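Local coordinates for putative carbohydrate metabolism domain-containing protein (Bacteroides vulgatus, PDB 3S30) that is of unknown function but, as a putative glycoside hydrolase with a galactose-binding-like domain, probably takes part in carbohydrate metabolism, at residues V109-V121 with Q139-F153. Sequence-based numbering, arbitrary orientation.
Sequences VKTVPYNKNEYYV and QGFALTGSGYTPNDF
N117 inserts its side-chain amide between backbone groups of 139-153 and uses both ends of it. Its ND2 donates to G145 O at 2.8 Å, with the acceptor lying in the amide plane. Its OD1 receives Y148 N at 3.0 Å on a lone pair, the N-H...O angle being 167°. With CG anti to the carbonyl carbon (chi1 -52°), this amide runs alongside the Y148 ring, the two planes at a shallow angle to each other. Replaced by an alanine, N117 would lose its amide, which would probably leave G145 O and Y148 N without these mates and the 145-148 loop freer to shift. N115 adds a second amide grip: its ND2 meets A142 O at 2.6 Å, nearly straight and in the carbonyl plane. S146 OG donates to N115 O.

Further along, the contact becomes aromatic. Q139, extended beyond CG, lays NE2 over one face of the Y114 ring, the amide plane turned 76° from the ring, while A142 CB and L143 CD2 abut the ring edge. CB of Y119 stands over the centre of the F153 ring, 3.4 Å from its centroid and almost straight above it, a CH-pi contact; N117 CB touches the edge of F153. P150 CB makes the equivalent approach to Y120, 3.5 Å from the centroid, and V109 CG2 lies on the opposite face of that ring. A water bridges Y120 N and P150 O.

Y114 to N117 form a type I' turn joining strands 108-114 and 117-124, so the arrangement is a beta-hairpin with a two-residue loop, packed against helix 138-142 and the segment that follows it, within the putative carbohydrate metabolism domain.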
loop_
_atom_site.group_PDB
_atom_site.type_symbol
_atom_site.label_atom_id
_atom_site.label_comp_id
_atom_site.label_asym_id
_atom_site.label_seq_id
_atom_site.Cartn_x
_atom_site.Cartn_y
_atom_site.Cartn_z
ATOM N N VAL A 109 1.988 11.433 -11.442
ATOM C CA VAL A 109 3.197 11.222 -10.665
ATOM C C VAL A 109 4.040 12.479 -10.685
ATOM O O VAL A 109 3.947 13.287 -11.614
ATOM C CB VAL A 109 4.054 10.034 -11.191
ATOM C CG1 VAL A 109 3.325 8.701 -10.963
ATOM C CG2 VAL A 109 4.421 10.225 -12.654
ATOM N N LYS A 110 4.837 12.642 -9.633
ATOM C CA LYS A 110 5.947 13.581 -9.625
ATOM C C LYS A 110 7.223 12.788 -9.381
ATOM O O LYS A 110 7.176 11.709 -8.786
ATOM C CB LYS A 110 5.751 14.663 -8.558
ATOM C CG LYS A 110 5.720 14.172 -7.114
ATOM C CD LYS A 110 5.342 15.303 -6.179
ATOM C CE LYS A 110 5.280 14.839 -4.740
ATOM N NZ LYS A 110 4.779 15.893 -3.807
ATOM N N THR A 111 8.352 13.309 -9.862
ATOM C CA THR A 111 9.642 12.626 -9.764
ATOM C C THR A 111 10.478 13.251 -8.655
ATOM O O THR A 111 10.631 14.476 -8.594
ATOM C CB THR A 111 10.403 12.660 -11.107
ATOM O OG1 THR A 111 9.670 11.913 -12.092
ATOM C CG2 THR A 111 11.802 12.068 -10.966
ATOM N N VAL A 112 11.018 12.391 -7.796
ATOM C CA VAL A 112 11.688 12.781 -6.561
ATOM C C VAL A 112 13.077 12.146 -6.506
ATOM O O VAL A 112 13.209 10.943 -6.751
ATOM C CB VAL A 112 10.865 12.315 -5.331
ATOM C CG1 VAL A 112 11.713 12.307 -4.068
ATOM C CG2 VAL A 112 9.637 13.199 -5.139
ATOM N N PRO A 113 14.119 12.951 -6.183
ATOM C CA PRO A 113 15.484 12.426 -6.081
ATOM C C PRO A 113 15.806 11.898 -4.692
ATOM O O PRO A 113 15.311 12.438 -3.704
ATOM C CB PRO A 113 16.350 13.658 -6.366
ATOM C CG PRO A 113 15.549 14.794 -5.799
ATOM C CD PRO A 113 14.091 14.421 -6.016
ATOM N N TYR A 114 16.638 10.858 -4.626
ATOM C CA TYR A 114 17.237 10.419 -3.366
ATOM C C TYR A 114 18.397 9.470 -3.626
ATOM O O TYR A 114 18.291 8.581 -4.471
ATOM C CB TYR A 114 16.207 9.716 -2.493
ATOM C CG TYR A 114 16.569 9.640 -1.024
ATOM C CD1 TYR A 114 16.692 10.791 -0.249
ATOM C CD2 TYR A 114 16.735 8.407 -0.399
ATOM C CE1 TYR A 114 17.001 10.711 1.110
ATOM C CE2 TYR A 114 17.037 8.315 0.943
ATOM C CZ TYR A 114 17.175 9.460 1.693
ATOM O OH TYR A 114 17.471 9.324 3.022
ATOM N N ASN A 115 19.493 9.664 -2.894
ATOM C CA ASN A 115 20.650 8.791 -2.951
ATOM C C ASN A 115 21.087 8.503 -4.389
ATOM O O ASN A 115 21.383 7.357 -4.753
ATOM C CB ASN A 115 20.351 7.500 -2.190
ATOM C CG ASN A 115 21.580 6.606 -2.031
ATOM O OD1 ASN A 115 22.697 7.086 -1.815
ATOM N ND2 ASN A 115 21.368 5.300 -2.134
ATOM N N LYS A 116 21.100 9.556 -5.199
ATOM C CA LYS A 116 21.496 9.486 -6.609
ATOM C C LYS A 116 20.536 8.632 -7.459
ATOM O O LYS A 116 20.888 8.178 -8.543
ATOM C CB LYS A 116 22.968 9.042 -6.739
ATOM C CG LYS A 116 23.932 9.975 -6.004
ATOM C CD LYS A 116 25.408 9.537 -6.073
ATOM C CE LYS A 116 26.120 10.053 -7.318
ATOM N NZ LYS A 116 27.619 10.115 -7.142
ATOM N N ASN A 117 19.316 8.456 -6.954
ATOM C CA ASN A 117 18.219 7.822 -7.680
ATOM C C ASN A 117 17.085 8.820 -7.845
ATOM O O ASN A 117 17.055 9.841 -7.158
ATOM C CB ASN A 117 17.666 6.618 -6.906
ATOM C CG ASN A 117 18.736 5.637 -6.506
ATOM O OD1 ASN A 117 19.360 5.001 -7.356
ATOM N ND2 ASN A 117 18.948 5.493 -5.197
ATOM N N GLU A 118 16.158 8.502 -8.749
ATOM C CA GLU A 118 14.901 9.227 -8.896
ATOM C C GLU A 118 13.728 8.240 -8.956
ATOM O O GLU A 118 13.826 7.217 -9.615
ATOM C CB GLU A 118 14.931 10.091 -10.158
ATOM C CG GLU A 118 15.863 11.292 -10.072
ATOM C CD GLU A 118 15.664 12.285 -11.219
ATOM O OE1 GLU A 118 15.354 11.847 -12.353
ATOM O OE2 GLU A 118 15.826 13.508 -10.986
ATOM N N TYR A 119 12.626 8.552 -8.270
ATOM C CA TYR A 119 11.439 7.685 -8.261
ATOM C C TYR A 119 10.129 8.479 -8.318
ATOM O O TYR A 119 10.137 9.702 -8.195
ATOM C CB TYR A 119 11.463 6.770 -7.035
ATOM C CG TYR A 119 11.478 7.498 -5.709
ATOM C CD1 TYR A 119 10.297 7.942 -5.128
ATOM C CD2 TYR A 119 12.670 7.722 -5.028
ATOM C CE1 TYR A 119 10.301 8.593 -3.916
ATOM C CE2 TYR A 119 12.684 8.396 -3.811
ATOM C CZ TYR A 119 11.499 8.831 -3.267
ATOM O OH TYR A 119 11.484 9.485 -2.067
ATOM N N TYR A 120 9.007 7.787 -8.521
ATOM C CA TYR A 120 7.686 8.446 -8.559
ATOM C C TYR A 120 6.948 8.469 -7.211
ATOM O O TYR A 120 6.980 7.497 -6.452
ATOM C CB TYR A 120 6.758 7.783 -9.576
ATOM C CG TYR A 120 7.134 7.919 -11.041
ATOM C CD1 TYR A 120 7.714 9.086 -11.556
ATOM C CD2 TYR A 120 6.863 6.880 -11.927
ATOM C CE1 TYR A 120 8.029 9.189 -12.911
ATOM C CE2 TYR A 120 7.163 6.980 -13.271
ATOM C CZ TYR A 120 7.747 8.118 -13.757
ATOM O OH TYR A 120 8.034 8.169 -15.094
ATOM N N VAL A 121 6.307 9.602 -6.922
ATOM C CA VAL A 121 5.303 9.703 -5.862
ATOM C C VAL A 121 3.988 9.950 -6.582
ATOM O O VAL A 121 3.883 10.887 -7.371
ATOM C CB VAL A 121 5.597 10.863 -4.852
ATOM C CG1 VAL A 121 4.565 10.868 -3.730
ATOM C CG2 VAL A 121 7.013 10.740 -4.251
ATOM N N GLN A 139 11.420 5.221 -1.244
ATOM C CA GLN A 139 12.573 5.881 -0.624
ATOM C C GLN A 139 13.481 4.846 0.059
ATOM O O GLN A 139 14.708 5.001 0.075
ATOM C CB GLN A 139 12.146 6.956 0.378
ATOM C CG GLN A 139 13.285 7.927 0.733
ATOM C CD GLN A 139 12.934 8.939 1.819
ATOM O OE1 GLN A 139 11.863 8.885 2.431
ATOM N NE2 GLN A 139 13.852 9.867 2.069
ATOM N N GLY A 140 12.879 3.799 0.618
ATOM C CA GLY A 140 13.641 2.710 1.208
ATOM C C GLY A 140 14.473 1.981 0.162
ATOM O O GLY A 140 15.615 1.588 0.421
ATOM N N PHE A 141 13.898 1.819 -1.024
ATOM C CA PHE A 141 14.569 1.140 -2.125
ATOM C C PHE A 141 15.741 1.992 -2.643
ATOM O O PHE A 141 16.792 1.462 -3.030
ATOM C CB PHE A 141 13.574 0.819 -3.254
ATOM C CG PHE A 141 14.134 -0.095 -4.309
ATOM C CD1 PHE A 141 14.232 -1.452 -4.084
ATOM C CD2 PHE A 141 14.558 0.404 -5.522
ATOM C CE1 PHE A 141 14.744 -2.292 -5.059
ATOM C CE2 PHE A 141 15.075 -0.431 -6.495
ATOM C CZ PHE A 141 15.167 -1.780 -6.264
ATOM N N ALA A 142 15.552 3.309 -2.614
ATOM C CA ALA A 142 16.600 4.271 -2.955
ATOM C C ALA A 142 17.906 4.124 -2.131
ATOM O O ALA A 142 18.987 4.485 -2.612
ATOM C CB ALA A 142 16.044 5.694 -2.833
ATOM N N LEU A 143 17.807 3.608 -0.904
ATOM C CA LEU A 143 18.999 3.355 -0.065
ATOM C C LEU A 143 19.858 2.174 -0.521
ATOM O O LEU A 143 21.047 2.149 -0.217
ATOM C CB LEU A 143 18.606 3.099 1.393
ATOM C CG LEU A 143 17.919 4.218 2.192
ATOM C CD1 LEU A 143 17.618 3.712 3.610
ATOM C CD2 LEU A 143 18.739 5.500 2.257
ATOM N N THR A 144 19.262 1.211 -1.236
ATOM C CA THR A 144 19.920 -0.064 -1.554
ATOM C C THR A 144 20.815 -0.004 -2.785
ATOM O O THR A 144 21.535 -0.964 -3.062
ATOM C CB THR A 144 18.894 -1.251 -1.772
ATOM O OG1 THR A 144 18.176 -1.096 -3.020
ATOM C CG2 THR A 144 17.904 -1.358 -0.608
ATOM N N GLY A 145 20.763 1.094 -3.533
ATOM C CA GLY A 145 21.590 1.236 -4.722
ATOM C C GLY A 145 21.563 2.634 -5.305
ATOM O O GLY A 145 20.853 3.500 -4.812
ATOM N N SER A 146 22.349 2.846 -6.359
ATOM C CA SER A 146 22.346 4.105 -7.106
ATOM C C SER A 146 22.105 3.856 -8.597
ATOM O O SER A 146 22.227 2.728 -9.072
ATOM C CB SER A 146 23.662 4.855 -6.893
ATOM O OG SER A 146 23.765 5.276 -5.545
ATOM N N GLY A 147 21.742 4.914 -9.319
ATOM C CA GLY A 147 21.449 4.818 -10.753
ATOM C C GLY A 147 20.102 4.193 -11.115
ATOM O O GLY A 147 19.917 3.738 -12.243
ATOM N N TYR A 148 19.157 4.164 -10.179
ATOM C CA TYR A 148 17.801 3.703 -10.488
ATOM C C TYR A 148 17.004 4.835 -11.121
ATOM O O TYR A 148 17.110 5.992 -10.698
ATOM C CB TYR A 148 17.052 3.265 -9.231
ATOM C CG TYR A 148 17.583 2.049 -8.525
ATOM C CD1 TYR A 148 17.818 0.854 -9.211
ATOM C CD2 TYR A 148 17.798 2.070 -7.151
ATOM C CE1 TYR A 148 18.285 -0.276 -8.545
ATOM C CE2 TYR A 148 18.264 0.951 -6.480
ATOM C CZ TYR A 148 18.505 -0.216 -7.176
ATOM O OH TYR A 148 18.969 -1.313 -6.486
ATOM N N THR A 149 16.203 4.506 -12.127
ATOM C CA THR A 149 15.240 5.457 -12.691
ATOM C C THR A 149 13.856 5.065 -12.175
ATOM O O THR A 149 13.691 3.968 -11.650
ATOM C CB THR A 149 15.274 5.458 -14.244
ATOM O OG1 THR A 149 14.820 4.192 -14.743
ATOM C CG2 THR A 149 16.680 5.755 -14.755
ATOM N N PRO A 150 12.858 5.954 -12.315
ATOM C CA PRO A 150 11.518 5.672 -11.761
ATOM C C PRO A 150 10.924 4.292 -12.085
ATOM O O PRO A 150 10.295 3.682 -11.245
ATOM C CB PRO A 150 10.661 6.786 -12.372
ATOM C CG PRO A 150 11.631 7.947 -12.511
ATOM C CD PRO A 150 12.945 7.319 -12.877
ATOM N N ASN A 151 11.135 3.803 -13.288
ATOM C CA ASN A 151 10.605 2.511 -13.696
ATOM C C ASN A 151 11.382 1.281 -13.177
ATOM O O ASN A 151 10.916 0.145 -13.305
ATOM C CB ASN A 151 10.428 2.494 -15.212
ATOM C CG ASN A 151 9.153 3.228 -15.643
ATOM O OD1 ASN A 151 8.034 2.851 -15.245
ATOM N ND2 ASN A 151 9.312 4.280 -16.433
ATOM N N ASP A 152 12.524 1.511 -12.538
ATOM C CA ASP A 152 13.209 0.445 -11.809
ATOM C C ASP A 152 12.630 0.227 -10.424
ATOM O O ASP A 152 12.905 -0.796 -9.819
ATOM C CB ASP A 152 14.700 0.744 -11.656
ATOM C CG ASP A 152 15.358 1.055 -12.964
ATOM O OD1 ASP A 152 15.130 0.311 -13.959
ATOM O OD2 ASP A 152 16.093 2.059 -12.991
ATOM N N PHE A 153 11.856 1.179 -9.905
ATOM C CA PHE A 153 11.373 1.078 -8.511
ATOM C C PHE A 153 10.254 0.057 -8.298
ATOM O O PHE A 153 9.599 -0.364 -9.255
ATOM C CB PHE A 153 10.981 2.453 -7.950
ATOM C CG PHE A 153 12.165 3.243 -7.472
ATOM C CD1 PHE A 153 13.035 3.822 -8.391
ATOM C CD2 PHE A 153 12.451 3.351 -6.114
ATOM C CE1 PHE A 153 14.145 4.512 -7.962
ATOM C CE2 PHE A 153 13.556 4.042 -5.684
ATOM C CZ PHE A 153 14.404 4.628 -6.608
HETATM O O HOH W 1 9.033 4.978 -9.385
#